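Local coordinates for glutaminase 1 (Escherichia coli, PDB 1U60), which catalyses the hydrolysis of L-glutamine to L-glutamate and ammonium, at residues Gln9-Ala14 against Val43-Cys48; Ser125-Glu130 against Trp136-His141; Ala210-Gly215 against Arg224-Asp229. All coordinates share one frame; numbering follows the deposited sequence.

Contact 1 (Gln9-Ala14 against Val43-Cys48); sequences QAVDQA and VAIVTC
A buried contact of mainly apolar side chains between a helix and a strand places Val-11 of the N-terminal helix 4-18 over Val-43 and Ile-45 of strand 42-47. No hydrogen bond crosses it. Helix segment 9-14 and strand segment 43-47 run nearly antiparallel, their axes 8.1 Å apart at an angle of 164°, and the CA atoms of Val-11 and Val-43 form the nearest backbone pair, at 6.1 Å. Val-11 supplies most of the helix side and meets its two partners with different atoms. Its branch CG1, set beside its own backbone N and anti to the carbonyl carbon (chi1 -60°), reaches along the strand and lies 3.7 Å from CD1 of Ile-45. The ethyl arm of Ile-45 is crossed obliquely, its CG1 standing as near to that methyl as CD1 does. Toward Val-43 the helix offers CB and the main chain instead: Val-43 CG1 sits 3.5 Å from the carbonyl O of Val-11 and 4.1 Å from its CB. Val-43 and Ile-45, alternate residues of the strand, both direct their side chains at the helix, whereas Ala-44 between them turns to the other face. In the serine beta-lactamase-like fold, to whose clan the glutaminase family belongs, terminal helices cover one face of a five-stranded antiparallel sheet, and here helix 4-18 shares that task with helix 290-303. Val-299 of the latter touches both Ala-14 and Ile-45. Strand 42-47 lies between strands 52-56 and 274-279, and on its other face Val-46 packs against helix 202-213.

Contact 2 (Ser125-Glu130 against Trp136-His141); sequences SLINAE and WQRILH
Arg-138 reaches from helix 132-147 to the chain that follows helix 117-126 and gives a hydrogen bond from NH1 to the carbonyl O of Asn-128, 2.8 Å long. The bond is bent at the hydrogen (139°). NH1 lies in the carbonyl plane, on a lone pair of the oxygen, yet that oxygen stands 28° out of the guanidinium plane, so the guanidinium meets it near an edge but tilted. With CG beside the backbone N, chi1 and the extended chi2 carry CD of Arg-138 to 3.5 Å from Asn-128 O, and the bend at chi3 (68°) then turns the guanidinium back so that NH1 meets that oxygen. Asp-79 is the second partner of this nitrogen: its OD2 forms a salt bridge with NH1 and also accepts the backbone N-H of Asn-128, so one carboxylate oxygen ties the arginine and the main chain it binds, and probably steadies the positive charge. Ile-127 and Arg-138 run alongside one another, pointing opposite ways. CG2 of Ile-127, anti to the backbone N, approaches Arg-138 NH1 obliquely at 3.6 Å, while CB of Asn-128 lies 3.7 Å from that nitrogen. The other branch of Ile-127 takes the apolar side, CG1 standing 4.3 Å from CD1 of Ile-139. Farther in, Ile-127 packs on Ala-76 and Ile-139 on Thr-72 of helix 68-80, and Ile-139 also touches Val-191 of helix 185-195; the turn between helices 117-126 and 132-147 is thus held against helix 68-80.

Contact 3 (Ala210-Gly215 against Arg224-Asp229); sequences ATLAAG and RVLQAD
Arg-224 turns the edge of its guanidinium to two main-chain carbonyls, and NH1 binds both. One is Gly-215 O across the contact, at 2.8 Å; the other is Leu-226 O, at 2.9 Å, two residues farther along its own segment. Both oxygens lie close to the guanidinium plane, but they receive NH1 differently. The bond to Leu-226 O is the straighter (159° at the hydrogen), with NH1 almost in line with the C=O, whereas at Gly-215 the donor is tilted 32° from the carbonyl plane. The arginine chain leaves with CG anti to the backbone N and bends at chi3, bringing the flat group round to these oxygens. Its NH2 adds a third link, a bond to a water that also donates to Ala-214 O. Gly-215 O is further approached by CA of Ala-228 in a C-H...O contact of 3.2 Å, so this carbonyl receives partners from Arg-224 and from Ala-228, four residues on. On the buried side Leu-212 and Leu-226 cross at an angle, CD2 of the first 3.8 Å from CD1 of the second; Leu-226 continues onto Ala-74 of helix 68-80 and Ile-142 of helix 132-147. Gly-215, at positive phi, is the C-prime residue of a Schellman motif ending helix 202-213, with Gly-216 N bonded to Thr-211 O and Gly-215 N to Leu-212 O. The returning chain past the small antiparallel pair 217-218 and 223-224 thus closes over a Schellman-capped helix C-terminus.

How the contacts relate
Contacts 1 and 2 lie on opposite sides of the chain's centre, their centres about 33 Å apart, with contact 3 about 20 Å from the first and 19 Å from the second. Contact 3 touches contact 1 directly: the carbonyl O of Val-46 is 3.2 Å from CB of Ala-210. Contacts 2 and 3 approach to about 6 Å between nearest atoms without touching, but helix 132-147, which supplies one side of contact 2, also packs on Val-225 and Leu-226 of contact 3, and helix 68-80 touches both contacts. Of the three, contact 2 is nearest a predicted substrate-binding residue, the side chain of Ile-139 lying about 7 Å from that of Tyr-192; contacts 1 and 3 lie away from such sites.

Contact 1 (Gln9-Ala14 against Val43-Cys48)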
# COMPACT_ATOMS: atom_id res chain seq x y z
N GLN A 9 9.56 -4.19 -27.74
CA GLN A 9 8.50 -3.31 -28.24
C GLN A 9 7.90 -2.46 -27.16
O GLN A 9 7.57 -1.31 -27.38
CB GLN A 9 7.34 -4.10 -28.88
CG GLN A 9 7.63 -4.64 -30.26
CD GLN A 9 6.46 -5.44 -30.81
OE1 GLN A 9 5.29 -5.17 -30.46
NE2 GLN A 9 6.75 -6.43 -31.68
N ALA A 10 7.72 -3.03 -25.98
CA ALA A 10 7.16 -2.30 -24.85
C ALA A 10 8.04 -1.16 -24.42
O ALA A 10 7.53 -0.07 -24.26
CB ALA A 10 6.85 -3.23 -23.69
N VAL A 11 9.37 -1.35 -24.26
CA VAL A 11 10.22 -0.23 -23.88
C VAL A 11 10.34 0.79 -25.03
O VAL A 11 10.41 1.98 -24.75
CB VAL A 11 11.68 -0.61 -23.40
CG1 VAL A 11 11.60 -1.52 -22.16
CG2 VAL A 11 12.50 -1.24 -24.45
N ASP A 12 10.43 0.32 -26.27
CA ASP A 12 10.41 1.22 -27.44
C ASP A 12 9.18 2.12 -27.52
O ASP A 12 9.29 3.34 -27.68
CB ASP A 12 10.56 0.41 -28.75
CG ASP A 12 11.99 -0.11 -28.95
OD1 ASP A 12 12.89 0.27 -28.19
OD2 ASP A 12 12.30 -0.88 -29.88
N GLN A 13 8.01 1.53 -27.36
CA GLN A 13 6.76 2.31 -27.40
C GLN A 13 6.61 3.24 -26.22
O GLN A 13 6.13 4.37 -26.36
CB GLN A 13 5.57 1.36 -27.53
CG GLN A 13 5.67 0.54 -28.83
CD GLN A 13 4.47 -0.34 -29.15
OE1 GLN A 13 3.54 -0.49 -28.33
NE2 GLN A 13 4.48 -0.94 -30.36
N ALA A 14 7.03 2.81 -25.02
CA ALA A 14 6.98 3.73 -23.89
C ALA A 14 7.87 4.95 -24.10
O ALA A 14 7.51 6.06 -23.71
CB ALA A 14 7.39 3.00 -22.58
N VAL A 43 14.25 4.19 -20.54
CA VAL A 43 13.44 3.17 -19.90
C VAL A 43 14.05 1.80 -20.19
O VAL A 43 14.66 1.56 -21.26
CB VAL A 43 11.98 3.26 -20.35
CG1 VAL A 43 11.86 3.21 -21.87
CG2 VAL A 43 11.16 2.20 -19.70
N ALA A 44 13.96 0.91 -19.22
CA ALA A 44 14.56 -0.43 -19.35
C ALA A 44 13.78 -1.49 -18.59
O ALA A 44 13.20 -1.22 -17.56
CB ALA A 44 16.03 -0.45 -18.85
N ILE A 45 13.91 -2.73 -19.07
CA ILE A 45 13.51 -3.94 -18.39
C ILE A 45 14.75 -4.82 -18.19
O ILE A 45 15.58 -4.98 -19.08
CB ILE A 45 12.54 -4.74 -19.27
CG1 ILE A 45 11.20 -4.03 -19.44
CG2 ILE A 45 12.36 -6.15 -18.75
CD1 ILE A 45 10.31 -4.59 -20.55
N VAL A 46 14.86 -5.37 -16.98
CA VAL A 46 15.76 -6.46 -16.72
C VAL A 46 14.92 -7.62 -16.17
O VAL A 46 14.26 -7.48 -15.15
CB VAL A 46 16.87 -6.08 -15.75
CG1 VAL A 46 17.73 -7.37 -15.46
CG2 VAL A 46 17.74 -4.97 -16.37
N THR A 47 14.93 -8.75 -16.86
CA THR A 47 14.06 -9.87 -16.47
C THR A 47 14.75 -10.74 -15.43
O THR A 47 15.95 -10.67 -15.28
CB THR A 47 13.67 -10.78 -17.67
OG1 THR A 47 14.80 -11.56 -18.13
CG2 THR A 47 13.25 -9.92 -18.88
N CYS A 48 13.95 -11.56 -14.76
CA CYS A 48 14.47 -12.52 -13.79
C CYS A 48 15.37 -13.55 -14.39
O CYS A 48 16.14 -14.22 -13.68
CB CYS A 48 13.31 -13.19 -13.06
SG CYS A 48 12.63 -11.98 -11.93

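Contact 2 (Ser125-Glu130 against Trp136-His141)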
# COMPACT_ATOMS: atom_id res chain seq x y z
N SER A 125 21.22 3.89 10.37
CA SER A 125 21.83 3.77 11.69
C SER A 125 21.71 2.37 12.32
O SER A 125 22.45 2.06 13.27
CB SER A 125 21.19 4.78 12.68
OG SER A 125 19.94 4.32 13.21
N LEU A 126 20.76 1.60 11.81
CA LEU A 126 20.42 0.23 12.27
C LEU A 126 21.34 -0.85 11.70
O LEU A 126 21.44 -1.92 12.31
CB LEU A 126 18.96 -0.10 11.91
CG LEU A 126 18.29 -1.37 12.44
CD1 LEU A 126 18.45 -1.52 13.94
CD2 LEU A 126 16.82 -1.41 12.04
N ILE A 127 22.00 -0.58 10.57
CA ILE A 127 22.96 -1.49 9.91
C ILE A 127 24.05 -1.93 10.90
O ILE A 127 24.50 -1.12 11.69
CB ILE A 127 23.57 -0.65 8.64
CG1 ILE A 127 22.48 -0.44 7.64
CG2 ILE A 127 24.82 -1.21 7.96
CD1 ILE A 127 21.66 -1.54 7.48
N ASN A 128 24.47 -3.19 10.86
CA ASN A 128 25.60 -3.64 11.68
C ASN A 128 26.90 -2.96 11.18
O ASN A 128 27.21 -2.94 9.99
CB ASN A 128 25.81 -5.17 11.53
CG ASN A 128 24.75 -6.03 12.20
OD1 ASN A 128 24.67 -7.23 11.90
ND2 ASN A 128 24.02 -5.48 13.15
N ALA A 129 27.67 -2.39 12.09
CA ALA A 129 28.92 -1.70 11.74
C ALA A 129 29.70 -1.37 12.99
O ALA A 129 29.13 -0.89 13.97
CB ALA A 129 28.64 -0.38 11.01
N GLU A 130 31.02 -1.57 12.93
CA GLU A 130 31.91 -1.24 14.05
C GLU A 130 32.27 0.22 14.09
O GLU A 130 32.65 0.74 15.14
CB GLU A 130 33.22 -2.03 13.90
CG GLU A 130 33.01 -3.50 14.08
CD GLU A 130 33.04 -3.89 15.54
OE1 GLU A 130 34.16 -4.19 16.03
OE2 GLU A 130 31.96 -3.86 16.18
N TRP A 136 29.53 2.63 5.85
CA TRP A 136 29.45 3.12 4.46
C TRP A 136 29.83 2.00 3.52
O TRP A 136 29.13 1.73 2.57
CB TRP A 136 30.31 4.39 4.25
CG TRP A 136 30.53 4.71 2.81
CD1 TRP A 136 31.75 4.81 2.14
CD2 TRP A 136 29.52 4.84 1.82
NE1 TRP A 136 31.51 5.05 0.80
CE2 TRP A 136 30.16 5.07 0.57
CE3 TRP A 136 28.11 4.76 1.84
CZ2 TRP A 136 29.44 5.24 -0.62
CZ3 TRP A 136 27.42 4.94 0.67
CH2 TRP A 136 28.07 5.17 -0.54
N GLN A 137 30.94 1.32 3.81
CA GLN A 137 31.42 0.27 2.93
C GLN A 137 30.36 -0.82 2.74
O GLN A 137 30.18 -1.28 1.62
CB GLN A 137 32.75 -0.35 3.42
CG GLN A 137 33.97 0.53 3.14
CD GLN A 137 34.10 1.01 1.69
OE1 GLN A 137 34.08 0.21 0.76
NE2 GLN A 137 34.27 2.31 1.50
N ARG A 138 29.64 -1.20 3.80
CA ARG A 138 28.68 -2.29 3.69
C ARG A 138 27.47 -1.85 2.85
O ARG A 138 26.97 -2.61 2.07
CB ARG A 138 28.27 -2.78 5.05
CG ARG A 138 29.40 -3.46 5.88
CD ARG A 138 28.91 -4.13 7.17
NE ARG A 138 28.07 -5.29 6.87
CZ ARG A 138 26.78 -5.43 7.19
NH1 ARG A 138 26.12 -4.55 7.92
NH2 ARG A 138 26.17 -6.55 6.82
N ILE A 139 27.07 -0.59 2.99
CA ILE A 139 25.94 -0.03 2.18
C ILE A 139 26.32 0.12 0.72
O ILE A 139 25.58 -0.29 -0.15
CB ILE A 139 25.47 1.29 2.78
CG1 ILE A 139 24.68 1.01 4.08
CG2 ILE A 139 24.61 2.09 1.79
CD1 ILE A 139 24.46 2.22 4.97
N LEU A 140 27.53 0.65 0.44
CA LEU A 140 28.03 0.75 -0.93
C LEU A 140 28.06 -0.64 -1.58
O LEU A 140 27.66 -0.80 -2.71
CB LEU A 140 29.41 1.42 -0.97
CG LEU A 140 30.05 1.50 -2.35
CD1 LEU A 140 29.16 2.30 -3.30
CD2 LEU A 140 31.45 2.13 -2.24
N HIS A 141 28.50 -1.64 -0.82
CA HIS A 141 28.62 -3.00 -1.34
C HIS A 141 27.25 -3.57 -1.71
O HIS A 141 27.10 -4.16 -2.76
CB HIS A 141 29.33 -3.88 -0.31
CG HIS A 141 29.62 -5.25 -0.79
ND1 HIS A 141 30.59 -5.51 -1.73
CD2 HIS A 141 29.05 -6.44 -0.48
CE1 HIS A 141 30.62 -6.82 -1.96
NE2 HIS A 141 29.69 -7.39 -1.23

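Contact 3 (Ala210-Gly215 against Arg224-Asp229)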
# COMPACT_ATOMS: atom_id res chain seq x y z
N ALA A 210 15.11 -6.17 -10.75
CA ALA A 210 15.14 -7.54 -11.17
C ALA A 210 15.69 -8.45 -10.05
O ALA A 210 15.24 -9.56 -9.89
CB ALA A 210 15.93 -7.70 -12.41
N THR A 211 16.60 -7.93 -9.26
CA THR A 211 17.12 -8.69 -8.13
C THR A 211 15.98 -8.93 -7.14
O THR A 211 15.81 -10.05 -6.63
CB THR A 211 18.29 -7.96 -7.49
OG1 THR A 211 19.38 -7.86 -8.44
CG2 THR A 211 18.77 -8.76 -6.28
N LEU A 212 15.16 -7.90 -6.90
CA LEU A 212 14.03 -8.06 -6.02
C LEU A 212 13.01 -8.98 -6.69
O LEU A 212 12.45 -9.89 -6.04
CB LEU A 212 13.46 -6.70 -5.71
CG LEU A 212 14.34 -5.71 -4.95
CD1 LEU A 212 13.69 -4.29 -4.89
CD2 LEU A 212 14.69 -6.23 -3.52
N ALA A 213 12.74 -8.81 -7.99
CA ALA A 213 11.75 -9.65 -8.66
C ALA A 213 12.15 -11.16 -8.61
O ALA A 213 11.27 -12.01 -8.55
CB ALA A 213 11.54 -9.21 -10.14
N ALA A 214 13.46 -11.43 -8.66
CA ALA A 214 14.02 -12.78 -8.64
C ALA A 214 14.14 -13.36 -7.22
O ALA A 214 14.71 -14.45 -7.03
CB ALA A 214 15.36 -12.80 -9.32
N GLY A 215 13.54 -12.70 -6.23
CA GLY A 215 13.57 -13.14 -4.86
C GLY A 215 14.94 -13.01 -4.23
O GLY A 215 15.30 -13.78 -3.31
N ARG A 224 23.00 -14.82 -5.29
CA ARG A 224 22.00 -14.52 -4.28
C ARG A 224 22.53 -13.45 -3.36
O ARG A 224 23.54 -13.65 -2.70
CB ARG A 224 21.58 -15.74 -3.44
CG ARG A 224 20.56 -15.30 -2.37
CD ARG A 224 19.81 -16.39 -1.66
NE ARG A 224 19.02 -17.16 -2.56
CZ ARG A 224 17.84 -16.79 -3.01
NH1 ARG A 224 17.31 -15.61 -2.66
NH2 ARG A 224 17.18 -17.55 -3.85
N VAL A 225 21.87 -12.29 -3.35
CA VAL A 225 22.24 -11.15 -2.52
C VAL A 225 21.36 -11.08 -1.29
O VAL A 225 21.82 -10.73 -0.24
CB VAL A 225 22.06 -9.83 -3.32
CG1 VAL A 225 22.42 -8.60 -2.53
CG2 VAL A 225 22.82 -9.88 -4.57
N LEU A 226 20.05 -11.34 -1.44
CA LEU A 226 19.12 -11.29 -0.33
C LEU A 226 18.42 -12.64 -0.09
O LEU A 226 18.23 -13.39 -1.03
CB LEU A 226 18.03 -10.26 -0.63
CG LEU A 226 18.52 -8.89 -1.10
CD1 LEU A 226 17.28 -8.01 -1.45
CD2 LEU A 226 19.40 -8.19 -0.04
N GLN A 227 17.95 -12.88 1.12
CA GLN A 227 17.12 -14.03 1.37
C GLN A 227 15.78 -13.80 0.73
O GLN A 227 15.22 -12.72 0.89
CB GLN A 227 16.91 -14.26 2.86
CG GLN A 227 18.19 -14.57 3.59
CD GLN A 227 18.02 -14.43 5.09
OE1 GLN A 227 18.53 -13.47 5.70
NE2 GLN A 227 17.26 -15.34 5.67
N ALA A 228 15.26 -14.80 0.05
CA ALA A 228 13.96 -14.70 -0.58
C ALA A 228 12.86 -14.21 0.37
O ALA A 228 11.99 -13.42 -0.03
CB ALA A 228 13.59 -16.04 -1.20
N ASP A 229 12.90 -14.68 1.62
CA ASP A 229 11.83 -14.39 2.57
C ASP A 229 11.86 -12.92 2.99
O ASP A 229 10.89 -12.44 3.53
CB ASP A 229 11.94 -15.25 3.83
CG ASP A 229 11.49 -16.69 3.61
OD1 ASP A 229 10.70 -17.00 2.66
OD2 ASP A 229 11.86 -17.58 4.38
O HOH W 1 14.79 -16.51 -5.33